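Long-range contact in BT_4661 (Bacteroides thetaiotaomicron, PDB 4AK2), which binds heparin and heparan sulphate at the bacterial surface, the chain here being the ligand-binding domain of a SusE-like protein: residues Leu125-Pro136 with Val269-Phe280. Residues are numbered along the deposited sequence; the frame is centred on the assembly and turned at random.
Sequences LEYTPFVFQVNP and VSPIFIWFDTKF. With NA (sodium ion), chain C.
Val131-Val134 and Phe273-Phe276 run as parallel strands, joined by five backbone hydrogen bonds from Phe273 N to Phe130 O (2.9 Å) at one end to Asp277 N to Val134 O (3.0 Å) at the other. Gln133 and Trp275 share one face of the sheet, and the turn after the second strand folds Phe280 back against both. The ring of Phe280 takes Gln133 CB over one face, a CH-pi contact with CB 3.7 Å from the ring centroid, while its own CZ sits over the centre of the indole of Trp275. With Trp275 CG anti to the backbone N (chi1 179°), the indole lies alongside the extended Gln133 chain, and Gln133 NE2 comes within 3.3 Å of Trp275 CZ3, the amide and indole planes 51° apart. The two strands belong to a mixed sheet of the ligand-binding domain, with strand 241-254 antiparallel on the other side of Phe273-Phe276. Phe132, Val134, Ile274 and Phe276 line the opposite face, where Val134 CG1 touches both Ile274 CG2 (3.6 Å) and Phe276 CD1 (3.7 Å). Before the strands, Ile272 CD1 makes a CH-pi contact over one face of Tyr127, 4.0 Å from the ring centroid, and Pro271 CG approaches the ring edge. A water bridges Tyr127 N to Pro271 O, while Ser270 OG, in one of two deposited conformers, binds a sodium ion, as does Asp163 O.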
loop_
_atom_site.group_PDB
_atom_site.type_symbol
_atom_site.label_atom_id
_atom_site.label_comp_id
_atom_site.label_asym_id
_atom_site.label_seq_id
_atom_site.Cartn_x
_atom_site.Cartn_y
_atom_site.Cartn_z
ATOM N N LEU A 125 9.664 3.867 12.095
ATOM C CA LEU A 125 8.201 3.924 11.948
ATOM C C LEU A 125 7.685 2.702 11.192
ATOM O O LEU A 125 7.991 2.526 10.017
ATOM C CB LEU A 125 7.810 5.210 11.202
ATOM C CG LEU A 125 6.293 5.434 10.997
ATOM C CD1 LEU A 125 5.583 5.621 12.357
ATOM C CD2 LEU A 125 6.095 6.681 10.161
ATOM N N GLU A 126 6.891 1.868 11.880
ATOM C CA GLU A 126 6.438 0.623 11.301
ATOM C C GLU A 126 4.944 0.411 11.546
ATOM O O GLU A 126 4.482 0.329 12.701
ATOM C CB GLU A 126 7.214 -0.583 11.889
ATOM C CG GLU A 126 8.685 -0.520 11.512
ATOM C CD GLU A 126 9.451 -1.777 11.853
ATOM O OE1 GLU A 126 8.896 -2.639 12.577
ATOM O OE2 GLU A 126 10.615 -1.910 11.431
ATOM N N TYR A 127 4.175 0.283 10.479
ATOM C CA TYR A 127 2.787 -0.145 10.563
ATOM C C TYR A 127 2.794 -1.666 10.332
ATOM O O TYR A 127 3.383 -2.141 9.346
ATOM C CB TYR A 127 1.975 0.505 9.434
ATOM C CG TYR A 127 1.724 1.993 9.625
ATOM C CD1 TYR A 127 2.656 2.949 9.235
ATOM C CD2 TYR A 127 0.561 2.442 10.229
ATOM C CE1 TYR A 127 2.431 4.294 9.408
ATOM C CE2 TYR A 127 0.306 3.787 10.423
ATOM C CZ TYR A 127 1.266 4.723 10.019
ATOM O OH TYR A 127 1.042 6.085 10.229
ATOM N N THR A 128 2.136 -2.392 11.210
ATOM C CA THR A 128 2.055 -3.859 11.069
ATOM C C THR A 128 0.590 -4.225 11.217
ATOM O O THR A 128 0.099 -4.296 12.362
ATOM C CB THR A 128 2.911 -4.553 12.146
ATOM O OG1 THR A 128 4.272 -4.150 12.001
ATOM C CG2 THR A 128 2.800 -6.084 12.048
ATOM N N PRO A 129 -0.133 -4.508 10.134
ATOM C CA PRO A 129 0.303 -4.577 8.738
ATOM C C PRO A 129 0.558 -3.201 8.158
ATOM O O PRO A 129 -0.032 -2.208 8.544
ATOM C CB PRO A 129 -0.925 -5.215 8.040
ATOM C CG PRO A 129 -2.098 -4.715 8.854
ATOM C CD PRO A 129 -1.594 -4.752 10.265
ATOM N N PHE A 130 1.448 -3.204 7.163
ATOM C CA PHE A 130 1.758 -1.966 6.403
ATOM C C PHE A 130 0.916 -1.810 5.171
ATOM O O PHE A 130 1.094 -0.822 4.432
ATOM C CB PHE A 130 3.241 -1.807 6.133
ATOM C CG PHE A 130 3.820 -2.866 5.219
ATOM C CD1 PHE A 130 3.804 -2.666 3.814
ATOM C CD2 PHE A 130 4.410 -4.035 5.723
ATOM C CE1 PHE A 130 4.370 -3.606 2.972
ATOM C CE2 PHE A 130 4.964 -4.986 4.882
ATOM C CZ PHE A 130 4.929 -4.762 3.504
ATOM N N VAL A 131 0.002 -2.730 4.879
ATOM C CA VAL A 131 -0.987 -2.585 3.829
ATOM C C VAL A 131 -2.337 -2.449 4.544
ATOM O O VAL A 131 -2.794 -3.415 5.207
ATOM C CB VAL A 131 -1.022 -3.750 2.857
ATOM C CG1 VAL A 131 -2.017 -3.486 1.720
ATOM C CG2 VAL A 131 0.390 -4.023 2.271
ATOM N N PHE A 132 -2.944 -1.282 4.490
ATOM C CA PHE A 132 -4.234 -1.028 5.116
ATOM C C PHE A 132 -5.296 -1.369 4.073
ATOM O O PHE A 132 -5.424 -0.652 3.063
ATOM C CB PHE A 132 -4.306 0.470 5.569
ATOM C CG PHE A 132 -5.682 0.883 6.050
ATOM C CD1 PHE A 132 -6.559 -0.050 6.650
ATOM C CD2 PHE A 132 -6.131 2.202 5.881
ATOM C CE1 PHE A 132 -7.849 0.305 7.106
ATOM C CE2 PHE A 132 -7.418 2.578 6.371
ATOM C CZ PHE A 132 -8.271 1.613 6.928
ATOM N N GLN A 133 -6.072 -2.434 4.297
ATOM C CA GLN A 133 -7.128 -2.866 3.431
ATOM C C GLN A 133 -8.412 -2.179 3.844
ATOM O O GLN A 133 -8.900 -2.410 4.984
ATOM C CB GLN A 133 -7.300 -4.386 3.515
ATOM C CG GLN A 133 -6.045 -5.081 2.952
ATOM C CD GLN A 133 -6.209 -6.597 2.973
ATOM O OE1 GLN A 133 -6.468 -7.178 4.031
ATOM N NE2 GLN A 133 -6.016 -7.243 1.825
ATOM N N VAL A 134 -8.947 -1.307 3.001
ATOM C CA VAL A 134 -10.066 -0.464 3.349
ATOM C C VAL A 134 -11.154 -0.517 2.301
ATOM O O VAL A 134 -10.885 -0.558 1.081
ATOM C CB VAL A 134 -9.566 0.993 3.603
ATOM C CG1 VAL A 134 -9.030 1.662 2.303
ATOM C CG2 VAL A 134 -10.677 1.848 4.213
ATOM N N ASN A 135 -12.408 -0.472 2.737
ATOM C CA ASN A 135 -13.549 -0.402 1.835
ATOM C C ASN A 135 -13.817 1.086 1.560
ATOM O O ASN A 135 -14.118 1.824 2.484
ATOM C CB ASN A 135 -14.761 -1.033 2.528
ATOM C CG ASN A 135 -16.029 -0.953 1.709
ATOM O OD1 ASN A 135 -16.184 -0.149 0.803
ATOM N ND2 ASN A 135 -16.946 -1.856 2.002
ATOM N N PRO A 136 -13.661 1.558 0.313
ATOM C CA PRO A 136 -13.815 2.986 0.031
ATOM C C PRO A 136 -15.228 3.498 0.239
ATOM O O PRO A 136 -15.403 4.701 0.363
ATOM C CB PRO A 136 -13.397 3.095 -1.447
ATOM C CG PRO A 136 -13.739 1.740 -2.020
ATOM C CD PRO A 136 -13.365 0.776 -0.905
ATOM N N VAL A 269 9.466 9.307 4.938
ATOM C CA VAL A 269 9.321 7.849 4.706
ATOM C C VAL A 269 8.050 7.580 3.936
ATOM O O VAL A 269 7.126 8.426 3.941
ATOM C CB VAL A 269 9.331 7.060 6.049
ATOM C CG1 VAL A 269 10.747 6.927 6.610
ATOM C CG2 VAL A 269 8.346 7.671 7.064
ATOM N N SER A 270 7.941 6.394 3.338
ATOM C CA SER A 270 6.673 5.961 2.761
ATOM C C SER A 270 6.359 4.578 3.318
ATOM O O SER A 270 6.592 3.542 2.692
ATOM C CB SER A 270 6.706 5.969 1.229
ATOM O OG SER A 270 7.018 7.283 0.717
ATOM N N PRO A 271 5.814 4.565 4.553
ATOM C CA PRO A 271 5.728 3.324 5.345
ATOM C C PRO A 271 4.440 2.521 5.162
ATOM O O PRO A 271 4.307 1.441 5.780
ATOM C CB PRO A 271 5.813 3.894 6.780
ATOM C CG PRO A 271 5.011 5.185 6.694
ATOM C CD PRO A 271 5.497 5.778 5.347
ATOM N N ILE A 272 3.492 3.034 4.401
ATOM C CA ILE A 272 2.165 2.382 4.358
ATOM C C ILE A 272 1.549 2.466 2.962
ATOM O O ILE A 272 1.570 3.517 2.321
ATOM C CB ILE A 272 1.226 2.969 5.448
ATOM C CG1 ILE A 272 -0.097 2.175 5.560
ATOM C CG2 ILE A 272 0.917 4.441 5.222
ATOM C CD1 ILE A 272 -0.945 2.550 6.780
ATOM N N PHE A 273 0.974 1.358 2.541
ATOM C CA PHE A 273 0.166 1.315 1.343
ATOM C C PHE A 273 -1.304 1.224 1.697
ATOM O O PHE A 273 -1.648 0.476 2.647
ATOM C CB PHE A 273 0.540 0.093 0.474
ATOM C CG PHE A 273 1.191 0.424 -0.845
ATOM C CD1 PHE A 273 0.434 0.952 -1.886
ATOM C CD2 PHE A 273 2.515 0.102 -1.029
ATOM C CE1 PHE A 273 1.027 1.252 -3.110
ATOM C CE2 PHE A 273 3.133 0.366 -2.257
ATOM C CZ PHE A 273 2.370 0.923 -3.293
ATOM N N ILE A 274 -2.173 1.974 1.055
ATOM C CA ILE A 274 -3.605 1.865 1.275
ATOM C C ILE A 274 -4.204 1.098 0.093
ATOM O O ILE A 274 -4.014 1.469 -1.071
ATOM C CB ILE A 274 -4.290 3.261 1.313
ATOM C CG1 ILE A 274 -3.590 4.234 2.263
ATOM C CG2 ILE A 274 -5.786 3.098 1.612
ATOM C CD1 ILE A 274 -3.289 3.737 3.632
ATOM N N TRP A 275 -4.896 -0.009 0.354
ATOM C CA TRP A 275 -5.494 -0.819 -0.678
ATOM C C TRP A 275 -6.983 -0.716 -0.585
ATOM O O TRP A 275 -7.578 -1.221 0.425
ATOM C CB TRP A 275 -4.993 -2.258 -0.603
ATOM C CG TRP A 275 -5.563 -3.218 -1.607
ATOM C CD1 TRP A 275 -6.438 -2.976 -2.653
ATOM C CD2 TRP A 275 -5.301 -4.646 -1.636
ATOM N NE1 TRP A 275 -6.719 -4.161 -3.335
ATOM C CE2 TRP A 275 -6.064 -5.191 -2.754
ATOM C CE3 TRP A 275 -4.541 -5.509 -0.847
ATOM C CZ2 TRP A 275 -6.060 -6.552 -3.047
ATOM C CZ3 TRP A 275 -4.525 -6.862 -1.148
ATOM C CH2 TRP A 275 -5.268 -7.377 -2.238
ATOM N N PHE A 276 -7.652 -0.061 -1.509
ATOM C CA PHE A 276 -9.098 0.126 -1.558
ATOM C C PHE A 276 -9.741 -1.018 -2.299
ATOM O O PHE A 276 -9.379 -1.355 -3.418
ATOM C CB PHE A 276 -9.451 1.409 -2.348
ATOM C CG PHE A 276 -8.753 2.644 -1.856
ATOM C CD1 PHE A 276 -9.305 3.480 -0.872
ATOM C CD2 PHE A 276 -7.533 3.037 -2.434
ATOM C CE1 PHE A 276 -8.667 4.623 -0.445
ATOM C CE2 PHE A 276 -6.890 4.179 -1.997
ATOM C CZ PHE A 276 -7.442 4.980 -1.007
ATOM N N ASP A 277 -10.753 -1.641 -1.667
ATOM C CA ASP A 277 -11.594 -2.653 -2.345
ATOM C C ASP A 277 -12.911 -2.763 -1.569
ATOM O O ASP A 277 -12.902 -2.951 -0.337
ATOM C CB ASP A 277 -10.867 -4.016 -2.366
ATOM C CG ASP A 277 -11.512 -5.043 -3.264
ATOM O OD1 ASP A 277 -12.748 -5.139 -3.295
ATOM O OD2 ASP A 277 -10.750 -5.818 -3.878
ATOM N N THR A 278 -14.014 -2.589 -2.279
ATOM C CA THR A 278 -15.334 -2.723 -1.660
ATOM C C THR A 278 -15.607 -4.112 -1.049
ATOM O O THR A 278 -16.551 -4.239 -0.258
ATOM C CB THR A 278 -16.483 -2.391 -2.638
ATOM O OG1 THR A 278 -16.346 -3.152 -3.818
ATOM C CG2 THR A 278 -16.531 -0.920 -2.965
ATOM N N LYS A 279 -14.807 -5.116 -1.399
ATOM C CA LYS A 279 -14.993 -6.451 -0.843
ATOM C C LYS A 279 -14.395 -6.573 0.556
ATOM O O LYS A 279 -14.668 -7.547 1.246
ATOM C CB LYS A 279 -14.357 -7.514 -1.774
ATOM C CG LYS A 279 -15.009 -7.724 -3.122
ATOM C CD LYS A 279 -16.492 -7.929 -2.990
ATOM N N PHE A 280 -13.611 -5.599 0.998
ATOM C CA PHE A 280 -12.950 -5.684 2.310
ATOM C C PHE A 280 -13.912 -5.365 3.448
ATOM O O PHE A 280 -14.562 -4.312 3.454
ATOM C CB PHE A 280 -11.746 -4.720 2.416
ATOM C CG PHE A 280 -10.547 -5.088 1.553
ATOM C CD1 PHE A 280 -10.200 -6.413 1.301
ATOM C CD2 PHE A 280 -9.749 -4.095 0.932
ATOM C CE1 PHE A 280 -9.122 -6.757 0.509
ATOM C CE2 PHE A 280 -8.636 -4.442 0.165
ATOM C CZ PHE A 280 -8.335 -5.764 -0.058
HETATM NA NA NA C . 5.955 7.950 -1.871
HETATM O O HOH W 1 5.656 0.482 7.912
HETATM O O HOH W 2 7.337 6.046 -2.900
#